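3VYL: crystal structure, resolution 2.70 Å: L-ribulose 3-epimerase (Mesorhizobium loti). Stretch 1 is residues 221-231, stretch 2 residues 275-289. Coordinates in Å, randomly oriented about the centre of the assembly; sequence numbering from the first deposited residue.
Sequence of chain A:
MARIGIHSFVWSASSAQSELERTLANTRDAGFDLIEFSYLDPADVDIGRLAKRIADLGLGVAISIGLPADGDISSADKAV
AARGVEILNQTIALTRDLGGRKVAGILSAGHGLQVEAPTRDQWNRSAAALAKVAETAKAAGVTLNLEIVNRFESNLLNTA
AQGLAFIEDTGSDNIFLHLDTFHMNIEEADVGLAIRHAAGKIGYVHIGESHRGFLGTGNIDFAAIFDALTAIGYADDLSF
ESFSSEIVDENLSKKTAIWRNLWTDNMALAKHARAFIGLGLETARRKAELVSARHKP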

# COMPACT_ATOMS: atom_id res chain seq x y z
N ASP A 221 3.87 -5.65 -3.34
CA ASP A 221 3.66 -5.46 -1.92
C ASP A 221 4.14 -6.69 -1.22
O ASP A 221 3.37 -7.64 -1.04
CB ASP A 221 2.17 -5.31 -1.66
CG ASP A 221 1.86 -4.82 -0.25
OD1 ASP A 221 2.73 -4.88 0.66
OD2 ASP A 221 0.71 -4.36 -0.07
N PHE A 222 5.41 -6.69 -0.80
CA PHE A 222 6.00 -7.89 -0.17
C PHE A 222 5.56 -8.12 1.26
O PHE A 222 5.46 -9.26 1.69
CB PHE A 222 7.52 -7.90 -0.30
CG PHE A 222 7.99 -8.27 -1.67
CD1 PHE A 222 8.51 -7.31 -2.53
CD2 PHE A 222 7.89 -9.58 -2.13
CE1 PHE A 222 8.92 -7.65 -3.81
CE2 PHE A 222 8.31 -9.93 -3.40
CZ PHE A 222 8.82 -8.96 -4.24
N ALA A 223 5.27 -7.05 2.00
CA ALA A 223 4.77 -7.21 3.37
C ALA A 223 3.47 -7.98 3.32
O ALA A 223 3.29 -8.92 4.10
CB ALA A 223 4.61 -5.87 4.06
N ALA A 224 2.60 -7.64 2.38
CA ALA A 224 1.34 -8.36 2.24
C ALA A 224 1.57 -9.85 1.94
O ALA A 224 0.78 -10.69 2.34
CB ALA A 224 0.48 -7.73 1.16
N ILE A 225 2.67 -10.14 1.24
CA ILE A 225 3.01 -11.51 0.83
C ILE A 225 3.59 -12.30 2.01
O ILE A 225 3.23 -13.46 2.22
CB ILE A 225 3.97 -11.51 -0.38
CG1 ILE A 225 3.24 -10.99 -1.62
CG2 ILE A 225 4.52 -12.90 -0.64
CD1 ILE A 225 4.12 -10.82 -2.85
N PHE A 226 4.48 -11.67 2.76
CA PHE A 226 5.05 -12.32 3.94
C PHE A 226 3.97 -12.54 5.01
O PHE A 226 3.97 -13.59 5.69
CB PHE A 226 6.24 -11.54 4.48
CG PHE A 226 7.38 -11.40 3.49
CD1 PHE A 226 7.75 -12.47 2.67
CD2 PHE A 226 8.11 -10.22 3.40
CE1 PHE A 226 8.81 -12.34 1.77
CE2 PHE A 226 9.17 -10.09 2.52
CZ PHE A 226 9.52 -11.15 1.70
N ASP A 227 3.05 -11.57 5.14
CA ASP A 227 1.87 -11.68 6.01
C ASP A 227 0.96 -12.84 5.62
O ASP A 227 0.45 -13.54 6.50
CB ASP A 227 1.04 -10.39 5.98
CG ASP A 227 1.65 -9.28 6.80
OD1 ASP A 227 1.07 -8.18 6.77
OD2 ASP A 227 2.68 -9.47 7.47
N ALA A 228 0.72 -13.03 4.32
CA ALA A 228 -0.13 -14.13 3.85
C ALA A 228 0.51 -15.51 4.12
O ALA A 228 -0.14 -16.38 4.69
CB ALA A 228 -0.48 -13.97 2.39
N LEU A 229 1.78 -15.69 3.73
CA LEU A 229 2.53 -16.92 4.04
C LEU A 229 2.49 -17.22 5.52
O LEU A 229 2.26 -18.37 5.91
CB LEU A 229 4.00 -16.83 3.58
CG LEU A 229 4.24 -16.67 2.08
CD1 LEU A 229 5.69 -16.38 1.78
CD2 LEU A 229 3.76 -17.87 1.30
N THR A 230 2.69 -16.18 6.33
CA THR A 230 2.68 -16.32 7.79
C THR A 230 1.27 -16.64 8.31
O THR A 230 1.12 -17.44 9.23
CB THR A 230 3.22 -15.06 8.47
OG1 THR A 230 4.55 -14.79 7.99
CG2 THR A 230 3.22 -15.20 10.00
N ALA A 231 0.25 -16.03 7.71
CA ALA A 231 -1.11 -16.34 8.13
C ALA A 231 -1.43 -17.80 7.91
O ALA A 231 -2.12 -18.41 8.71
CB ALA A 231 -2.12 -15.46 7.41
N ALA A 275 18.76 -10.30 3.03
CA ALA A 275 18.34 -9.47 4.15
C ALA A 275 16.86 -9.13 4.04
O ALA A 275 16.14 -9.13 5.05
CB ALA A 275 19.17 -8.19 4.20
N PHE A 276 16.40 -8.86 2.81
CA PHE A 276 15.04 -8.43 2.55
C PHE A 276 14.07 -9.56 2.89
O PHE A 276 13.09 -9.34 3.61
CB PHE A 276 14.89 -8.01 1.09
CG PHE A 276 13.56 -7.38 0.74
CD1 PHE A 276 12.45 -8.16 0.46
CD2 PHE A 276 13.44 -5.99 0.64
CE1 PHE A 276 11.24 -7.57 0.11
CE2 PHE A 276 12.23 -5.39 0.30
CZ PHE A 276 11.13 -6.19 0.03
N ILE A 277 14.34 -10.76 2.39
CA ILE A 277 13.47 -11.89 2.72
C ILE A 277 13.60 -12.24 4.21
O ILE A 277 12.61 -12.56 4.86
CB ILE A 277 13.74 -13.13 1.83
CG1 ILE A 277 13.61 -12.76 0.34
CG2 ILE A 277 12.77 -14.24 2.18
CD1 ILE A 277 14.10 -13.83 -0.63
N GLY A 278 14.82 -12.14 4.74
CA GLY A 278 15.08 -12.46 6.14
C GLY A 278 14.29 -11.53 7.05
O GLY A 278 13.46 -11.99 7.83
N LEU A 279 14.56 -10.24 6.94
CA LEU A 279 13.85 -9.23 7.71
C LEU A 279 12.34 -9.29 7.49
O LEU A 279 11.58 -9.37 8.45
CB LEU A 279 14.38 -7.83 7.36
CG LEU A 279 14.03 -6.70 8.31
CD1 LEU A 279 14.40 -7.03 9.76
CD2 LEU A 279 14.72 -5.42 7.86
N GLY A 280 11.93 -9.28 6.22
CA GLY A 280 10.52 -9.37 5.86
C GLY A 280 9.76 -10.44 6.61
O GLY A 280 8.67 -10.18 7.12
N LEU A 281 10.33 -11.64 6.70
CA LEU A 281 9.67 -12.73 7.44
C LEU A 281 9.69 -12.53 8.96
O LEU A 281 8.71 -12.83 9.62
CB LEU A 281 10.26 -14.08 7.06
CG LEU A 281 9.93 -14.56 5.64
CD1 LEU A 281 10.88 -15.68 5.25
CD2 LEU A 281 8.48 -15.00 5.51
N GLU A 282 10.80 -12.03 9.50
CA GLU A 282 10.87 -11.76 10.92
C GLU A 282 9.80 -10.74 11.33
O GLU A 282 9.07 -10.94 12.32
CB GLU A 282 12.26 -11.26 11.32
CG GLU A 282 12.63 -11.58 12.77
CD GLU A 282 13.49 -10.50 13.42
OE1 GLU A 282 13.20 -10.14 14.58
OE2 GLU A 282 14.45 -10.02 12.79
N THR A 283 9.71 -9.65 10.57
CA THR A 283 8.71 -8.61 10.76
C THR A 283 7.27 -9.16 10.70
O THR A 283 6.44 -8.85 11.57
CB THR A 283 8.89 -7.48 9.75
OG1 THR A 283 10.27 -7.13 9.67
CG2 THR A 283 8.11 -6.24 10.18
N ALA A 284 6.98 -9.98 9.69
CA ALA A 284 5.67 -10.60 9.59
C ALA A 284 5.40 -11.56 10.76
O ALA A 284 4.24 -11.81 11.10
CB ALA A 284 5.52 -11.32 8.26
N ARG A 285 6.46 -12.08 11.37
CA ARG A 285 6.35 -13.03 12.48
C ARG A 285 6.00 -12.25 13.73
O ARG A 285 5.02 -12.54 14.40
CB ARG A 285 7.65 -13.81 12.66
CG ARG A 285 7.53 -15.17 13.35
CD ARG A 285 6.97 -16.24 12.41
NE ARG A 285 7.79 -16.43 11.21
CZ ARG A 285 8.49 -17.53 10.93
NH1 ARG A 285 8.48 -18.57 11.76
NH2 ARG A 285 9.20 -17.59 9.81
N ARG A 286 6.83 -11.25 14.03
CA ARG A 286 6.56 -10.22 15.02
C ARG A 286 5.11 -9.72 15.00
O ARG A 286 4.46 -9.68 16.04
CB ARG A 286 7.49 -9.04 14.78
CG ARG A 286 8.58 -8.82 15.80
CD ARG A 286 9.78 -9.72 15.60
NE ARG A 286 10.39 -9.97 16.90
CZ ARG A 286 11.54 -9.46 17.32
NH1 ARG A 286 12.25 -8.67 16.52
NH2 ARG A 286 11.99 -9.74 18.52
N LYS A 287 4.60 -9.35 13.83
CA LYS A 287 3.30 -8.67 13.77
C LYS A 287 2.09 -9.60 13.94
O LYS A 287 1.14 -9.23 14.62
CB LYS A 287 3.16 -7.79 12.53
CG LYS A 287 2.21 -8.27 11.45
CD LYS A 287 1.56 -7.12 10.70
CE LYS A 287 2.56 -6.35 9.84
NZ LYS A 287 2.04 -5.95 8.49
N ALA A 288 2.14 -10.79 13.35
CA ALA A 288 1.04 -11.75 13.47
C ALA A 288 0.84 -12.21 14.91
O ALA A 288 -0.25 -12.65 15.29
CB ALA A 288 1.27 -12.94 12.55
N GLU A 289 1.91 -12.10 15.70
CA GLU A 289 1.88 -12.40 17.12
C GLU A 289 1.30 -11.23 17.90
O GLU A 289 0.56 -11.43 18.86
CB GLU A 289 3.29 -12.71 17.63
CG GLU A 289 3.79 -14.10 17.26
CD GLU A 289 5.19 -14.37 17.77
OE1 GLU A 289 5.91 -15.16 17.13
OE2 GLU A 289 5.57 -13.78 18.81
O HOH W 1 2.00 -10.97 9.82

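Two helices from one chain pack here at a crossing angle of -59°; their axes approach to 8.8 Å, and the two stretches bury 536 Å² of surface, both sides summed. The helix of stretch 1 is preceded by Asp 221, which makes no contact with stretch 2 but occupies the N-cap position: its OD1 accepts from Ala 224 N at 3.3 Å with an N-H...acceptor angle of 162°, satisfying an amide that has no earlier helical carbonyl to bond to.

The contact opens with Phe 222, whose CA-to-CB bond points toward the second helix. Its CB lies 3.8 Å from Phe 276 CE1. The two rings form an offset edge-to-face pair, with centroids 5.5 Å apart and planes at 85°, the edge of Phe 276 directed toward the face of Phe 222. The CA-to-CB bond of Phe 276 runs sideways to stretch 1, yet with chi1 at -173° (t) the ring end comes nearer to it. Ala 223, Ala 224 and Ile 225 stay beyond contact distance, as expected for residues on other faces of the helix.

Phe 226 is the centre of the interface. It has the largest covered area, 106 Å², and its side chain is a knob in the hole formed by Ile 277, Gly 280, Leu 281 and Ala 284. Gly 280 makes room for it: Phe 226 CD2 comes to 3.5 Å from Gly 280 CA, and an ideal CB on that glycine would fall 2.3 Å from Phe 226 CE2, a clash. Around the rest of the ring, CZ is 4.1 Å from Ile 277 CA and CD1 is 3.9 Å from Leu 281 CD2, while Leu 281 N lies over one face. Phe 276 CE1 sits at the ring's edge, 4.1 Å from Phe 226 CE2, so Phe 276 touches both aromatic residues of stretch 1. Nearer the backbone, the CB atoms of Phe 226 and Ala 284 are 3.9 Å apart.

Asp 227 adds the polar component. Its CA-to-CB bond runs sideways, but the carboxylate comes nearer to stretch 2, where OD1 accepts a hydrogen bond from Lys 287 NZ at 3.0 Å, part of a salt bridge. The other oxygen, OD2, is 3.5 Å from Ala 284 CB and receives a hydrogen bond from water 1 at 2.9 Å. That water also donates to Ala 284 O at 2.7 Å, so it bridges the side chain of one helix to the backbone of the other. The CA atoms of Asp 227 and Ala 284 are 5.3 Å apart, a close backbone approach consistent with the small alanine side chain between the helices.

Thr 230 closes the contact one turn beyond Phe 226. Its OG1 donates to Phe 226 O at 2.7 Å, keeping the hydroxyl's hydrogen bond within its own helix, and the same OG1 lies 3.6 Å from Ala 284 CB. Its methyl CG2 meets Ala 288 CB at 3.9 Å.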